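Local structure of putative fimbrium tip subunit Fim1C (Bacteroides ovatus, 4EPS) at residues V395-Y400 against E408-Q413; M337-E342 against S418-P423. The protein probably forms part of the tip of fimbriae, the cell-surface filaments that mediate adhesion and biofilm formation. All coordinates share one frame; numbering follows the deposited sequence.

Interaction 1: residues V395-Y400 against E408-Q413; sequences VLDLYY and ECFQYQ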
# COMPACT_ATOMS: atom_id res chain seq x y z
N VAL A 395 1.72 37.53 1.98
CA VAL A 395 1.51 38.86 2.57
C VAL A 395 2.82 39.66 2.48
O VAL A 395 2.79 40.84 2.13
CB VAL A 395 0.96 38.83 4.02
CG1 VAL A 395 0.83 40.24 4.59
CG2 VAL A 395 -0.39 38.11 4.05
N LEU A 396 3.97 39.01 2.73
CA LEU A 396 5.25 39.68 2.62
C LEU A 396 5.56 40.11 1.17
O LEU A 396 6.21 41.14 0.96
CB LEU A 396 6.38 38.82 3.17
CG LEU A 396 7.44 39.60 3.97
CD1 LEU A 396 6.92 40.01 5.33
CD2 LEU A 396 8.65 38.74 4.21
N ASP A 397 5.08 39.33 0.18
CA ASP A 397 5.24 39.65 -1.25
C ASP A 397 4.42 40.90 -1.58
O ASP A 397 4.93 41.80 -2.27
CB ASP A 397 4.83 38.47 -2.14
CG ASP A 397 5.85 37.35 -2.21
OD1 ASP A 397 6.98 37.54 -1.70
OD2 ASP A 397 5.52 36.29 -2.78
N LEU A 398 3.19 40.99 -1.02
CA LEU A 398 2.33 42.17 -1.19
C LEU A 398 3.00 43.40 -0.57
O LEU A 398 2.95 44.48 -1.17
CB LEU A 398 0.94 41.93 -0.57
CG LEU A 398 0.04 40.92 -1.28
CD1 LEU A 398 -1.22 40.69 -0.47
CD2 LEU A 398 -0.35 41.39 -2.67
N TYR A 399 3.67 43.23 0.60
CA TYR A 399 4.41 44.31 1.25
C TYR A 399 5.57 44.73 0.35
O TYR A 399 5.80 45.93 0.18
CB TYR A 399 4.94 43.86 2.63
CG TYR A 399 5.69 44.95 3.37
CD1 TYR A 399 7.06 45.12 3.20
CD2 TYR A 399 5.04 45.76 4.30
CE1 TYR A 399 7.76 46.11 3.89
CE2 TYR A 399 5.73 46.73 5.01
CZ TYR A 399 7.09 46.91 4.80
OH TYR A 399 7.76 47.88 5.49
N TYR A 400 6.31 43.76 -0.21
CA TYR A 400 7.42 44.05 -1.12
C TYR A 400 6.94 44.84 -2.36
O TYR A 400 7.58 45.81 -2.75
CB TYR A 400 8.18 42.78 -1.55
CG TYR A 400 9.33 43.11 -2.48
CD1 TYR A 400 10.55 43.56 -1.98
CD2 TYR A 400 9.17 43.06 -3.86
CE1 TYR A 400 11.59 43.91 -2.83
CE2 TYR A 400 10.20 43.43 -4.72
CZ TYR A 400 11.42 43.83 -4.20
OH TYR A 400 12.44 44.17 -5.05
N GLU A 408 16.55 40.83 4.16
CA GLU A 408 17.52 39.73 4.12
C GLU A 408 16.84 38.37 3.95
O GLU A 408 17.39 37.51 3.27
CB GLU A 408 18.43 39.73 5.36
CG GLU A 408 19.32 40.96 5.46
CD GLU A 408 18.79 42.16 6.24
OE1 GLU A 408 17.60 42.51 6.09
OE2 GLU A 408 19.60 42.79 6.97
N CYS A 409 15.63 38.16 4.53
CA CYS A 409 14.92 36.87 4.41
C CYS A 409 14.65 36.48 2.94
O CYS A 409 14.69 35.30 2.61
CB CYS A 409 13.63 36.86 5.22
SG CYS A 409 12.41 38.07 4.68
N PHE A 410 14.44 37.48 2.05
CA PHE A 410 14.24 37.22 0.61
C PHE A 410 15.50 36.70 -0.06
O PHE A 410 15.39 35.92 -1.02
CB PHE A 410 13.79 38.49 -0.13
CG PHE A 410 12.47 39.09 0.32
CD1 PHE A 410 11.35 38.29 0.51
CD2 PHE A 410 12.34 40.47 0.46
CE1 PHE A 410 10.13 38.86 0.90
CE2 PHE A 410 11.11 41.03 0.83
CZ PHE A 410 10.02 40.23 1.05
N GLN A 411 16.70 37.14 0.42
CA GLN A 411 17.98 36.70 -0.14
C GLN A 411 18.25 35.25 0.23
O GLN A 411 18.71 34.49 -0.62
CB GLN A 411 19.15 37.61 0.29
CG GLN A 411 20.50 37.28 -0.40
CD GLN A 411 20.41 37.17 -1.92
OE1 GLN A 411 20.25 38.17 -2.63
NE2 GLN A 411 20.49 35.95 -2.44
N TYR A 412 17.94 34.87 1.49
CA TYR A 412 18.12 33.49 1.94
C TYR A 412 17.14 32.58 1.20
O TYR A 412 17.54 31.46 0.84
CB TYR A 412 18.00 33.35 3.49
CG TYR A 412 19.16 34.03 4.18
CD1 TYR A 412 20.43 33.47 4.18
CD2 TYR A 412 19.02 35.31 4.72
CE1 TYR A 412 21.52 34.13 4.75
CE2 TYR A 412 20.10 35.98 5.28
CZ TYR A 412 21.35 35.39 5.29
OH TYR A 412 22.43 36.06 5.83
N GLN A 413 15.89 33.06 0.96
CA GLN A 413 14.88 32.30 0.22
C GLN A 413 15.39 32.04 -1.21
O GLN A 413 15.30 30.91 -1.72
CB GLN A 413 13.55 33.09 0.21
CG GLN A 413 12.36 32.36 -0.41
CD GLN A 413 11.12 33.23 -0.50
OE1 GLN A 413 11.17 34.42 -0.85
NE2 GLN A 413 9.96 32.67 -0.16

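Interaction 2: residues M337-E342 against S418-P423; sequences MSLYTE and SSFPSP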
# COMPACT_ATOMS: atom_id res chain seq x y z
N MSE A 337 10.70 20.10 4.74
CA MSE A 337 11.70 21.03 5.27
C MSE A 337 12.96 20.93 4.41
O MSE A 337 13.44 19.83 4.13
CB MSE A 337 12.03 20.74 6.73
CG MSE A 337 12.97 21.81 7.32
SE MSE A 337 13.36 21.43 9.17
CE MSE A 337 14.34 19.81 8.89
N SER A 338 13.54 22.07 4.08
CA SER A 338 14.74 22.19 3.27
C SER A 338 15.95 21.53 3.90
O SER A 338 16.12 21.63 5.11
CB SER A 338 15.07 23.68 3.07
OG SER A 338 15.46 24.31 4.31
N LEU A 339 16.85 20.95 3.07
CA LEU A 339 18.20 20.57 3.54
C LEU A 339 19.00 21.86 3.79
O LEU A 339 19.99 21.86 4.52
CB LEU A 339 18.94 19.73 2.47
CG LEU A 339 18.29 18.41 2.06
CD1 LEU A 339 19.25 17.57 1.20
CD2 LEU A 339 17.86 17.60 3.27
N TYR A 340 18.61 22.92 3.08
CA TYR A 340 19.24 24.24 3.20
C TYR A 340 19.13 24.77 4.61
O TYR A 340 18.06 24.71 5.23
CB TYR A 340 18.56 25.24 2.25
CG TYR A 340 19.08 26.66 2.34
CD1 TYR A 340 18.58 27.56 3.29
CD2 TYR A 340 20.11 27.11 1.51
CE1 TYR A 340 19.09 28.85 3.42
CE2 TYR A 340 20.59 28.42 1.59
CZ TYR A 340 20.09 29.28 2.56
OH TYR A 340 20.56 30.56 2.66
N THR A 341 20.23 25.33 5.12
CA THR A 341 20.20 26.04 6.41
C THR A 341 21.37 27.03 6.47
O THR A 341 22.50 26.69 6.12
CB THR A 341 20.14 25.13 7.66
OG1 THR A 341 19.96 25.96 8.81
CG2 THR A 341 21.38 24.23 7.83
N GLU A 342 21.07 28.25 6.91
CA GLU A 342 22.07 29.31 7.11
C GLU A 342 21.60 30.16 8.24
O GLU A 342 20.42 30.10 8.60
CB GLU A 342 22.24 30.19 5.84
CG GLU A 342 22.84 29.54 4.60
CD GLU A 342 24.21 28.88 4.70
OE1 GLU A 342 25.04 29.32 5.51
OE2 GLU A 342 24.44 27.91 3.93
N SER A 418 17.88 28.55 -5.30
CA SER A 418 18.99 28.39 -6.26
C SER A 418 19.70 27.06 -6.07
O SER A 418 19.94 26.36 -7.06
CB SER A 418 19.99 29.54 -6.13
OG SER A 418 19.41 30.75 -6.58
N SER A 419 20.02 26.71 -4.82
CA SER A 419 20.73 25.45 -4.52
C SER A 419 19.83 24.22 -4.52
O SER A 419 20.32 23.13 -4.81
CB SER A 419 21.41 25.55 -3.16
OG SER A 419 22.39 26.58 -3.14
N PHE A 420 18.55 24.37 -4.13
CA PHE A 420 17.60 23.25 -4.00
C PHE A 420 16.27 23.65 -4.64
O PHE A 420 15.30 23.94 -3.92
CB PHE A 420 17.42 22.88 -2.52
CG PHE A 420 18.71 22.60 -1.80
CD1 PHE A 420 19.29 21.33 -1.83
CD2 PHE A 420 19.35 23.60 -1.06
CE1 PHE A 420 20.48 21.06 -1.15
CE2 PHE A 420 20.55 23.33 -0.37
CZ PHE A 420 21.10 22.06 -0.41
N PRO A 421 16.22 23.69 -5.98
CA PRO A 421 15.01 24.17 -6.65
C PRO A 421 13.79 23.33 -6.33
O PRO A 421 13.80 22.09 -6.46
CB PRO A 421 15.36 24.14 -8.15
CG PRO A 421 16.55 23.27 -8.26
CD PRO A 421 17.29 23.38 -6.97
N SER A 422 12.74 24.02 -5.91
CA SER A 422 11.47 23.40 -5.58
C SER A 422 10.73 22.96 -6.87
O SER A 422 10.78 23.66 -7.89
CB SER A 422 10.60 24.37 -4.77
OG SER A 422 10.31 25.54 -5.52
N PRO A 423 10.01 21.82 -6.83
CA PRO A 423 9.25 21.38 -8.03
C PRO A 423 8.14 22.38 -8.35
O PRO A 423 7.59 23.01 -7.45
CB PRO A 423 8.65 20.03 -7.60
CG PRO A 423 9.47 19.58 -6.41
CD PRO A 423 9.88 20.85 -5.72

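Interaction 1: residues V395-Y400 against E408-Q413
Leu396 and Tyr400 face Phe410 across two successive helical segments, 395-400 and 408-413, whose axes stay 12.4 Å apart at their closest and whose chain directions differ by 118°. At that separation the backbones do not touch, and the gap is bridged by side chains, chiefly the ring of Phe410. Its outer end enters between Leu396 and Tyr400, which are one helical turn apart. On one flank the CD2 methyl of Leu396 lies 3.6 Å from Phe410 CE1, and the branch carbon CG is near CZ. On the other, Tyr400 CD1 comes to 3.8 Å from Phe410 CE2, with Tyr400 CB also against the end of the ring. The two aromatic planes are inclined at 80°, with centroids 5.6 Å apart, but the rings are displaced obliquely and neither stack nor form a regular T. Tyr400 holds CG anti to its own backbone N (chi1 -180°), which brings the CB-CD1 side of the residue against the end of Phe410, while the hydroxyl end runs on past it. Between the flanks, Phe410 CZ is 3.9 Å from Leu396 O, a carbonyl already engaged by Tyr400 N in the helix. Cys409 adds sulfur to the packing: SG is 3.8 Å from Leu396 CD2 and also sits above one face of the neighbouring Phe410 ring, toward its rim. Asp397 borders the patch with OD1 near Phe410 CE1, while its carboxylate binds a glycerol, probably from the crystallisation liquor. Behind the contact, Leu396 also packs on Ile354 of helix 354-359, and Cys409 on Tyr504 of strand 502-509. The arrangement is a helix-loop-helix unit: helices 389-403 and 408-419, joined by a short connection, pack through an aromatic residue set between side chains four residues apart, in an apolar contact near the protein surface.

Interaction 2: residues M337-E342 against S418-P423
Phe420 packs against Leu339 and Tyr340, and these three residues carry the contact between 337-342 and 418-423. The Phe420 ring presents one face to Leu339, whose CB lies 4.2 Å from CE1. Tyr340 comes from that same side, obliquely over the CD2-CE2 bond: its CB is 3.8 Å from both Phe420 CD2 and CE2, and Tyr340 CA is nearly as close to CE2. This CE2 corner in turn lies at the edge of the Tyr340 ring, near its plane, so the tyrosine receives Phe420 at its root and edge rather than as a stacked ring. Tyr340 CG is anti to its backbone N (chi1 177°), sending the phenol past Phe420 toward helix 408-419, where it packs on Tyr412, Asp415 and Cys416.

In the next shell, Ser338 OG donates to Tyr340 O over 2.8 Å, reaching a lone pair in the carbonyl plane with a C=O...O angle of 130°. That hydroxyl also bonds to Phe506 N, which ties the turn at 338-340 to strand 502-509. On the opposing segment, Phe420 is the first residue to leave helical geometry, and its carbonyl accepts a hydrogen bond from Trp429 NE1, fixing the chain where the helix gives way to loop.

Further out, Ile294 links the two partners, pairing through its backbone with Leu339 and touching the Phe420 side chain. The contact therefore joins the C-terminal exit of helix 408-419 to the end of strand 334-338, which lies between strands 293-300 and 502-509 in an antiparallel sheet.

The two contacts lie on the same side of the chain's centre, about 16 Å apart between centres, and share helix 408-419. Interaction 1 uses its first turns; interaction 2 uses its last residues and the loop beyond. Along the chain the order is 337-342, 395-400, 408-413 and 418-423, which nests interaction 1 inside the loop closed by interaction 2. They meet directly where Tyr412 CD1 packs 3.3 Å from Tyr340 OH. The first turns of helix 408-419 pack on helix 389-403 and also touch strand 502-509, while the chain leaving it reaches the residues that follow strand 334-338, so this one helix joins helix 389-403 to the six-stranded antiparallel sheet in the C-terminal part of the chain.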